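Uncharacterized protein (PDB 4PUX) is of unknown function but adopts a beta-barrel fold of the DUF3237 family, in the allene oxide cyclase-like barrel clan. Local coordinates at residues K37-P42 with D63-D68; K70-I75 with Y96-A101. All coordinates share one frame; numbering follows the deposited sequence.

Overall arrangement
Both contacts join neighbouring antiparallel strands of the same curled sheet, each within a beta hairpin: contact 1 between strands 36-49 and 54-67, contact 2 between strands 73-83 and 88-99. Each mixes buried residues (Ile-41, Asp-63, Gln-65; Ala-73, Ile-75, Gly-99) with exposed ones (Lys-37; Gly-71, Tyr-96). Strands 54-67 and 73-83 are themselves neighbours; Ile-66 O probably accepts a hydrogen bond from Ile-74 N, and Gln-65 packs on Ile-75. Contact 1 is a continuous five-pair ladder with a polar network of Arg-39, Gln-65 and Asp-63 on one face. Contact 2 is shorter, at the open end of its hairpin, where a water bridges the backbones beyond the last direct bonds and Leu-72 supplies apolar packing.

Contact 1. Residues K37-P42 with D63-D68; sequences KRRIIP and DWQIVD. With EDO (1,2-ethanediol), chain C.
Six backbone hydrogen bonds join residues 37-41 to 63-67, the antiparallel arms of hairpin 36-49/54-67 in the barrel-like sheet, two at each of the hydrogen-bonded pairs Lys-37/Val-67, Arg-39/Gln-65 and Ile-41/Asp-63. On the face of these three pairs, Arg-39 and Gln-65 run side by side. Gln-65, extended with CG anti to the backbone N (chi1 -172°), brings OE1 to 3.1 Å from Arg-39 NH1; the oxygen lies at the guanidinium edge, but the donor sits above the amide plane. Gln-65 NE2 makes a weak bond of 3.2 Å to Asp-63 OD2, while Ile-41 CD1 packs 3.7 Å from the same NE2. A bend at chi3 (69°) turns the Arg-39 guanidinium, and Arg-39 CD rests 3.7 Å from Val-67 CG2.

The other face holds Arg-38, Ile-40, Trp-64 and Ile-66. Ile-40 lays CG2 over the indole, 4.2 Å from the centroid of the Trp-64 five-membered ring, a CH-pi contact. Arg-38, bent at chi2 and chi3, curls so that Ile-66 CG1 sits over the rim of one guanidinium face; Arg-38 NH1 and NH2 both grip O1 of an ethanediol probably from the crystallisation liquor, NH2 at 2.9 Å.

Further out, strands 27-33 and 73-83 flank the hairpin: Glu-28 salt-bridges Arg-39, and Asp-76 N binds Asp-63 OD1. Gln-65, donor and acceptor at once, thus links a paired cation to a buried carboxylate, which these N-H donors probably help keep ionised.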
ATOM      1  N   LYS A  37      -4.597  18.374   0.721  1.00 13.00           N
ATOM      2  CA  LYS A  37      -3.256  18.588   0.203  1.00 11.03           C
ATOM      3  C   LYS A  37      -2.855  17.455  -0.721  1.00 10.29           C
ATOM      4  O   LYS A  37      -3.036  16.277  -0.385  1.00 10.79           O
ATOM      5  CB  LYS A  37      -2.239  18.713   1.352  1.00 13.67           C
ATOM      6  CG  LYS A  37      -2.460  19.953   2.149  1.00 18.28           C
ATOM      7  CD  LYS A  37      -1.423  20.079   3.264  1.00 26.83           C
ATOM      8  CE  LYS A  37      -1.779  21.203   4.271  1.00 37.27           C
ATOM      9  NZ  LYS A  37      -0.905  21.154   5.505  1.00 46.88           N
ATOM     10  N   ARG A  38      -2.345  17.817  -1.890  1.00 10.03           N
ATOM     11  CA  ARG A  38      -1.802  16.876  -2.871  1.00 10.02           C
ATOM     12  C   ARG A  38      -0.304  16.677  -2.613  1.00  9.24           C
ATOM     13  O   ARG A  38       0.444  17.640  -2.574  1.00 10.01           O
ATOM     14  CB  ARG A  38      -2.033  17.398  -4.299  1.00  9.85           C
ATOM     15  CG  ARG A  38      -1.348  16.551  -5.347  1.00 13.21           C
ATOM     16  CD  ARG A  38      -1.939  15.143  -5.440  1.00 12.97           C
ATOM     17  NE  ARG A  38      -3.304  15.117  -5.985  1.00 10.09           N
ATOM     18  CZ  ARG A  38      -4.017  14.018  -6.145  1.00  9.97           C
ATOM     19  NH1 ARG A  38      -3.542  12.854  -5.697  1.00 11.63           N
ATOM     20  NH2 ARG A  38      -5.178  14.059  -6.781  1.00 11.48           N
ATOM     21  N   ARG A  39       0.102  15.432  -2.428  1.00  9.59           N
ATOM     22  CA  ARG A  39       1.494  15.044  -2.181  1.00  9.75           C
ATOM     23  C   ARG A  39       1.864  13.954  -3.206  1.00  8.91           C
ATOM     24  O   ARG A  39       1.146  12.946  -3.328  1.00 12.48           O
ATOM     25  CB  ARG A  39       1.677  14.486  -0.745  1.00 10.59           C
ATOM     26  CG  ARG A  39       1.083  15.385   0.331  1.00 12.26           C
ATOM     27  CD  ARG A  39       1.330  14.831   1.715  1.00 15.59           C
ATOM     28  NE  ARG A  39       2.730  14.900   2.094  1.00 17.93           N
ATOM     29  CZ  ARG A  39       3.472  13.886   2.545  1.00 17.06           C
ATOM     30  NH1 ARG A  39       2.963  12.679   2.748  1.00 20.01           N
ATOM     31  NH2 ARG A  39       4.731  14.116   2.871  1.00 20.97           N
ATOM     32  N   ILE A  40       2.953  14.151  -3.954  1.00  9.84           N
ATOM     33  CA  ILE A  40       3.417  13.167  -4.960  1.00  9.65           C
ATOM     34  C   ILE A  40       4.709  12.599  -4.420  1.00  8.87           C
ATOM     35  O   ILE A  40       5.715  13.300  -4.277  1.00  9.70           O
ATOM     36  CB  ILE A  40       3.547  13.779  -6.366  1.00  9.32           C
ATOM     37  CG1 ILE A  40       2.207  14.388  -6.816  1.00 10.79           C
ATOM     38  CG2 ILE A  40       4.102  12.739  -7.364  1.00 11.43           C
ATOM     39  CD1 ILE A  40       2.273  15.172  -8.123  1.00 13.40           C
ATOM     40  N   ILE A  41       4.615  11.355  -3.975  1.00  8.85           N
ATOM     41  CA  ILE A  41       5.656  10.655  -3.209  1.00 10.47           C
ATOM     42  C   ILE A  41       6.335   9.576  -4.103  1.00  9.33           C
ATOM     43  O   ILE A  41       5.724   8.519  -4.378  1.00  8.97           O
ATOM     44  CB  ILE A  41       5.033   9.970  -1.974  1.00 10.29           C
ATOM     45  CG1 ILE A  41       4.225  10.960  -1.122  1.00 11.60           C
ATOM     46  CG2 ILE A  41       6.108   9.212  -1.156  1.00 12.66           C
ATOM     47  CD1 ILE A  41       3.268  10.327  -0.164  1.00 16.20           C
ATOM     48  N   PRO A  42       7.489   9.892  -4.701  1.00 10.38           N
ATOM     49  CA  PRO A  42       8.160   8.917  -5.579  1.00 10.52           C
ATOM     50  C   PRO A  42       8.486   7.576  -4.948  1.00  9.47           C
ATOM     51  O   PRO A  42       8.950   7.511  -3.820  1.00 11.52           O
ATOM     52  CB  PRO A  42       9.435   9.641  -6.016  1.00 14.03           C
ATOM     53  CG  PRO A  42       9.123  11.061  -5.903  1.00 14.43           C
ATOM     54  CD  PRO A  42       8.296  11.125  -4.610  1.00 11.36           C
ATOM     55  N   ASP A  63       3.137   7.410  -5.128  1.00  9.11           N
ATOM     56  CA  ASP A  63       1.827   7.587  -4.483  1.00  8.85           C
ATOM     57  C   ASP A  63       1.364   9.017  -4.755  1.00  7.57           C
ATOM     58  O   ASP A  63       2.037   9.994  -4.334  1.00  8.45           O
ATOM     59  CB  ASP A  63       1.902   7.296  -2.970  1.00  9.56           C
ATOM     60  CG  ASP A  63       0.560   7.401  -2.249  1.00 10.58           C
ATOM     61  OD1 ASP A  63      -0.472   7.619  -2.896  1.00 10.46           O
ATOM     62  OD2 ASP A  63       0.568   7.176  -0.996  1.00 11.28           O
ATOM     63  N   TRP A  64       0.268   9.141  -5.504  1.00  8.71           N
ATOM     64  CA  TRP A  64      -0.423  10.426  -5.707  1.00  7.59           C
ATOM     65  C   TRP A  64      -1.477  10.568  -4.577  1.00  8.51           C
ATOM     66  O   TRP A  64      -2.599  10.100  -4.717  1.00 10.43           O
ATOM     67  CB  TRP A  64      -1.065  10.483  -7.103  1.00  7.62           C
ATOM     68  CG  TRP A  64      -0.082  10.689  -8.235  1.00  8.00           C
ATOM     69  CD1 TRP A  64       0.213  11.916  -8.816  1.00  7.89           C
ATOM     70  CD2 TRP A  64       0.794   9.737  -8.882  1.00  7.86           C
ATOM     71  NE1 TRP A  64       1.146  11.760  -9.790  1.00  8.52           N
ATOM     72  CE2 TRP A  64       1.542  10.456  -9.855  1.00  8.09           C
ATOM     73  CE3 TRP A  64       0.978   8.357  -8.781  1.00  8.45           C
ATOM     74  CZ2 TRP A  64       2.465   9.836 -10.717  1.00  9.89           C
ATOM     75  CZ3 TRP A  64       1.891   7.729  -9.673  1.00  8.76           C
ATOM     76  CH2 TRP A  64       2.590   8.461 -10.627  1.00 11.21           C
ATOM     77  N   GLN A  65      -1.038  11.121  -3.441  1.00  8.55           N
ATOM     78  CA  GLN A  65      -1.784  11.117  -2.203  1.00  9.50           C
ATOM     79  C   GLN A  65      -2.548  12.404  -1.988  1.00  9.40           C
ATOM     80  O   GLN A  65      -2.128  13.470  -2.470  1.00 10.73           O
ATOM     81  CB  GLN A  65      -0.751  10.930  -1.045  1.00  9.98           C
ATOM     82  CG  GLN A  65      -1.317  10.703   0.321  1.00 11.05           C
ATOM     83  CD  GLN A  65      -0.235  10.448   1.360  1.00 12.59           C
ATOM     84  OE1 GLN A  65       0.283  11.390   1.982  1.00 14.54           O
ATOM     85  NE2 GLN A  65       0.167   9.173   1.503  1.00 14.84           N
ATOM     86  N   ILE A  66      -3.652  12.297  -1.245  1.00  9.23           N
ATOM     87  CA  ILE A  66      -4.434  13.453  -0.782  0.60  9.93           C
ATOM     88  C   ILE A  66      -4.542  13.319   0.739  1.00  8.93           C
ATOM     89  O   ILE A  66      -4.885  12.248   1.241  1.00 11.89           O
ATOM     90  CB  ILE A  66      -5.860  13.512  -1.378  0.60 10.79           C
ATOM     91  CG1 ILE A  66      -5.816  13.592  -2.910  0.60 13.78           C
ATOM     92  CG2 ILE A  66      -6.663  14.718  -0.800  0.60 14.10           C
ATOM     93  CD1 ILE A  66      -7.131  13.230  -3.564  0.60 18.07           C
ATOM     94  N   VAL A  67      -4.189  14.395   1.465  1.00  9.43           N
ATOM     95  CA  VAL A  67      -4.317  14.420   2.927  1.00  9.47           C
ATOM     96  C   VAL A  67      -5.358  15.482   3.269  1.00  9.53           C
ATOM     97  O   VAL A  67      -5.143  16.695   2.978  1.00 10.98           O
ATOM     98  CB  VAL A  67      -2.988  14.730   3.629  1.00 10.80           C
ATOM     99  CG1 VAL A  67      -3.148  14.705   5.161  1.00 14.76           C
ATOM    100  CG2 VAL A  67      -1.907  13.715   3.164  1.00 12.03           C
ATOM    101  N   ASP A  68      -6.444  15.071   3.912  1.00  9.27           N
ATOM    102  CA  ASP A  68      -7.538  15.997   4.245  1.00 10.15           C
ATOM    103  C   ASP A  68      -7.249  16.763   5.551  1.00 10.77           C
ATOM    104  O   ASP A  68      -6.158  16.607   6.145  1.00 12.74           O
ATOM    105  CB  ASP A  68      -8.907  15.301   4.183  1.00 10.67           C
ATOM    106  CG  ASP A  68      -9.245  14.460   5.405  1.00 11.77           C
ATOM    107  OD1 ASP A  68      -8.467  14.446   6.404  1.00 11.13           O
ATOM    108  OD2 ASP A  68     -10.325  13.810   5.329  1.00 13.48           O
TER
HETATM  109  C1  EDO C 202      -5.319  10.276  -7.640  1.00 21.44           C
HETATM  110  O1  EDO C 202      -5.799  11.189  -6.684  1.00 18.74           O
HETATM  111  C2  EDO C 202      -5.762  10.646  -9.051  1.00 22.23           C
HETATM  112  O2  EDO C 202      -5.168  11.836  -9.477  1.00 17.57           O

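Contact 2. Residues K70-I75 with Y96-A101; sequences KGLAII and YRHGSA
Strands 73-75 and 96-99 run antiparallel, their axes 5.0 Å apart, and are tied at the hydrogen-bonded pair Ala-73/Arg-97, where Ala-73 N reaches Arg-97 O at 2.9 Å nearly along the C=O axis and Arg-97 N returns a bond to Ala-73 O. The small Ala-73 leaves its CB close to the Arg-97 backbone, while the Arg-97 side chain, extended with CG anti to N, runs off to a cation-pi contact with Tyr-118. Leu-72 carries the apolar part. With CG anti to the backbone N, a chi2 of 63° sends Leu-72 CD1 across to the other strand, 4.0 Å from Tyr-96 CB and 3.9 Å from His-98 CB. One methyl of the branched side chain thereby touches two aromatic residues of strand 88-99.

This is the open end of the beta hairpin 73-83/88-99 in the barrel sheet, where the strands part towards helix 101-108. There water replaces the direct ladder, donating to Gly-71 O at 2.7 Å and accepting from Gly-99 N at 2.9 Å. Gly-71 has positive phi (63°), a conformation glycine adopts easily. His-98 CG lies between the backbone N and C (chi1 62°); His-98 ND1, carrying a proton, donates to Gly-99 O at 2.8 Å, helping to fix the ring's rotation, and the imidazole meets Tyr-119 with nearly parallel planes. Beyond it, Ser-100 is the N-cap, its OG accepting from Thr-103 N.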
ATOM      1  N   LYS A  70      -8.518  16.456   8.437  0.50 13.68           N
ATOM      2  CA  LYS A  70      -8.723  15.621   9.564  0.50 16.30           C
ATOM      3  C   LYS A  70      -7.655  14.485   9.631  0.50 16.49           C
ATOM      4  O   LYS A  70      -7.878  13.502  10.343  0.50 25.15           O
ATOM      5  CB  LYS A  70     -10.153  15.082   9.448  0.50 16.44           C
ATOM      6  CG  LYS A  70     -11.239  16.231   9.462  0.50 17.76           C
ATOM      7  CD  LYS A  70     -12.421  15.973   8.516  0.50 22.49           C
ATOM      8  CE  LYS A  70     -13.590  16.973   8.712  0.50 21.40           C
ATOM      9  NZ  LYS A  70     -13.376  18.302   8.037  0.50 17.17           N
ATOM     10  N   GLY A  71      -6.505  14.636   8.918  0.70 16.75           N
ATOM     11  CA  GLY A  71      -5.437  13.640   8.944  0.70 19.98           C
ATOM     12  C   GLY A  71      -5.825  12.277   8.405  0.70 13.47           C
ATOM     13  O   GLY A  71      -5.346  11.224   8.909  0.70 15.47           O
ATOM     14  N   LEU A  72      -6.710  12.265   7.412  1.00 10.97           N
ATOM     15  CA  LEU A  72      -6.891  11.086   6.592  1.00 12.29           C
ATOM     16  C   LEU A  72      -6.040  11.244   5.342  1.00 10.75           C
ATOM     17  O   LEU A  72      -6.171  12.233   4.619  1.00 12.75           O
ATOM     18  CB  LEU A  72      -8.339  10.936   6.175  1.00 12.78           C
ATOM     19  CG  LEU A  72      -8.641   9.797   5.185  1.00 13.14           C
ATOM     20  CD1 LEU A  72      -8.326   8.399   5.758  1.00 13.39           C
ATOM     21  CD2 LEU A  72     -10.074   9.876   4.737  1.00 14.65           C
ATOM     22  N   ALA A  73      -5.195  10.255   5.074  1.00 10.50           N
ATOM     23  CA  ALA A  73      -4.504  10.143   3.780  1.00 10.98           C
ATOM     24  C   ALA A  73      -5.201   9.111   2.893  1.00 10.07           C
ATOM     25  O   ALA A  73      -5.497   8.005   3.325  1.00 11.51           O
ATOM     26  CB  ALA A  73      -3.048   9.745   3.960  1.00 11.66           C
ATOM     27  N   ILE A  74      -5.431   9.503   1.641  1.00  9.51           N
ATOM     28  CA  ILE A  74      -6.030   8.651   0.621  0.50  9.38           C
ATOM     29  C   ILE A  74      -4.879   8.253  -0.314  1.00  9.51           C
ATOM     30  O   ILE A  74      -4.209   9.146  -0.896  1.00 10.08           O
ATOM     31  CB  ILE A  74      -7.107   9.411  -0.176  0.50 10.07           C
ATOM     32  CG1 ILE A  74      -8.139  10.015   0.793  0.50 10.75           C
ATOM     33  CG2 ILE A  74      -7.808   8.488  -1.188  0.50 11.43           C
ATOM     34  CD1 ILE A  74      -9.151  10.905   0.129  0.50 11.08           C
ATOM     35  N   ILE A  75      -4.645   6.943  -0.447  1.00 10.03           N
ATOM     36  CA  ILE A  75      -3.512   6.385  -1.194  1.00  8.76           C
ATOM     37  C   ILE A  75      -3.973   6.044  -2.607  1.00  9.02           C
ATOM     38  O   ILE A  75      -5.025   5.419  -2.793  1.00  9.04           O
ATOM     39  CB  ILE A  75      -3.053   5.064  -0.489  1.00 11.23           C
ATOM     40  CG1 ILE A  75      -2.754   5.215   1.033  1.00 16.75           C
ATOM     41  CG2 ILE A  75      -1.958   4.370  -1.252  1.00 10.58           C
ATOM     42  CD1 ILE A  75      -1.882   6.195   1.396  1.00 19.70           C
ATOM     43  N   TYR A  96      -6.319   3.719   2.603  1.00 10.01           N
ATOM     44  CA  TYR A  96      -6.432   4.777   3.614  1.00 11.49           C
ATOM     45  C   TYR A  96      -5.378   4.625   4.685  1.00  9.81           C
ATOM     46  O   TYR A  96      -5.052   3.475   5.098  1.00 10.46           O
ATOM     47  CB  TYR A  96      -7.812   4.746   4.323  1.00 11.69           C
ATOM     48  CG  TYR A  96      -9.010   4.868   3.409  1.00 10.29           C
ATOM     49  CD1 TYR A  96      -9.231   6.045   2.677  1.00 11.54           C
ATOM     50  CD2 TYR A  96      -9.921   3.815   3.264  1.00 11.34           C
ATOM     51  CE1 TYR A  96     -10.343   6.172   1.853  1.00 13.19           C
ATOM     52  CE2 TYR A  96     -11.024   3.912   2.420  1.00 15.07           C
ATOM     53  CZ  TYR A  96     -11.249   5.097   1.733  1.00 13.86           C
ATOM     54  OH  TYR A  96     -12.342   5.222   0.889  1.00 17.63           O
ATOM     55  N   ARG A  97      -4.885   5.765   5.167  1.00  9.31           N
ATOM     56  CA  ARG A  97      -4.038   5.826   6.377  1.00  9.98           C
ATOM     57  C   ARG A  97      -4.604   6.896   7.310  1.00 10.34           C
ATOM     58  O   ARG A  97      -4.777   8.040   6.886  1.00 10.91           O
ATOM     59  CB  ARG A  97      -2.590   6.104   6.042  1.00 10.48           C
ATOM     60  CG  ARG A  97      -1.669   6.115   7.293  1.00 11.05           C
ATOM     61  CD  ARG A  97      -0.161   6.214   6.923  1.00 14.00           C
ATOM     62  NE  ARG A  97       0.698   6.083   8.113  1.00 14.46           N
ATOM     63  CZ  ARG A  97       1.258   7.087   8.770  1.00 17.40           C
ATOM     64  NH1 ARG A  97       1.106   8.342   8.362  1.00 23.87           N
ATOM     65  NH2 ARG A  97       2.005   6.840   9.837  1.00 20.04           N
ATOM     66  N   HIS A  98      -4.869   6.523   8.570  1.00 10.97           N
ATOM     67  CA  HIS A  98      -5.401   7.472   9.547  1.00 11.35           C
ATOM     68  C   HIS A  98      -5.056   6.982  10.943  1.00 12.04           C
ATOM     69  O   HIS A  98      -4.762   5.790  11.131  1.00 11.77           O
ATOM     70  CB  HIS A  98      -6.909   7.713   9.370  1.00 12.04           C
ATOM     71  CG  HIS A  98      -7.762   6.486   9.556  1.00 10.00           C
ATOM     72  ND1 HIS A  98      -8.085   5.984  10.800  1.00 11.57           N
ATOM     73  CD2 HIS A  98      -8.424   5.714   8.664  1.00 11.05           C
ATOM     74  CE1 HIS A  98      -8.878   4.937  10.662  1.00 12.02           C
ATOM     75  NE2 HIS A  98      -9.091   4.746   9.376  1.00 11.89           N
ATOM     76  N   GLY A  99      -5.011   7.898  11.917  1.00 13.04           N
ATOM     77  CA  GLY A  99      -4.803   7.483  13.299  1.00 12.46           C
ATOM     78  C   GLY A  99      -5.790   6.404  13.730  1.00 12.70           C
ATOM     79  O   GLY A  99      -6.967   6.435  13.328  1.00 13.78           O
ATOM     80  N   SER A 100      -5.320   5.429  14.511  1.00 12.85           N
ATOM     81  CA  SER A 100      -6.219   4.394  15.037  1.00 12.55           C
ATOM     82  C   SER A 100      -7.236   5.023  15.996  1.00 13.19           C
ATOM     83  O   SER A 100      -6.989   6.086  16.588  1.00 13.85           O
ATOM     84  CB  SER A 100      -5.481   3.287  15.769  1.00 13.92           C
ATOM     85  OG  SER A 100      -5.006   3.704  17.018  1.00 15.68           O
ATOM     86  N   ALA A 101      -8.353   4.355  16.170  1.00 13.70           N
ATOM     87  CA  ALA A 101      -9.425   4.898  17.027  1.00 12.21           C
ATOM     88  C   ALA A 101      -8.905   5.146  18.465  1.00 14.15           C
ATOM     89  O   ALA A 101      -9.220   6.164  19.084  1.00 14.17           O
ATOM     90  CB  ALA A 101     -10.619   3.948  17.025  1.00 15.91           C
TER
HETATM   91  O   HOH W   1      -5.491  10.692  11.563  1.00 24.48           O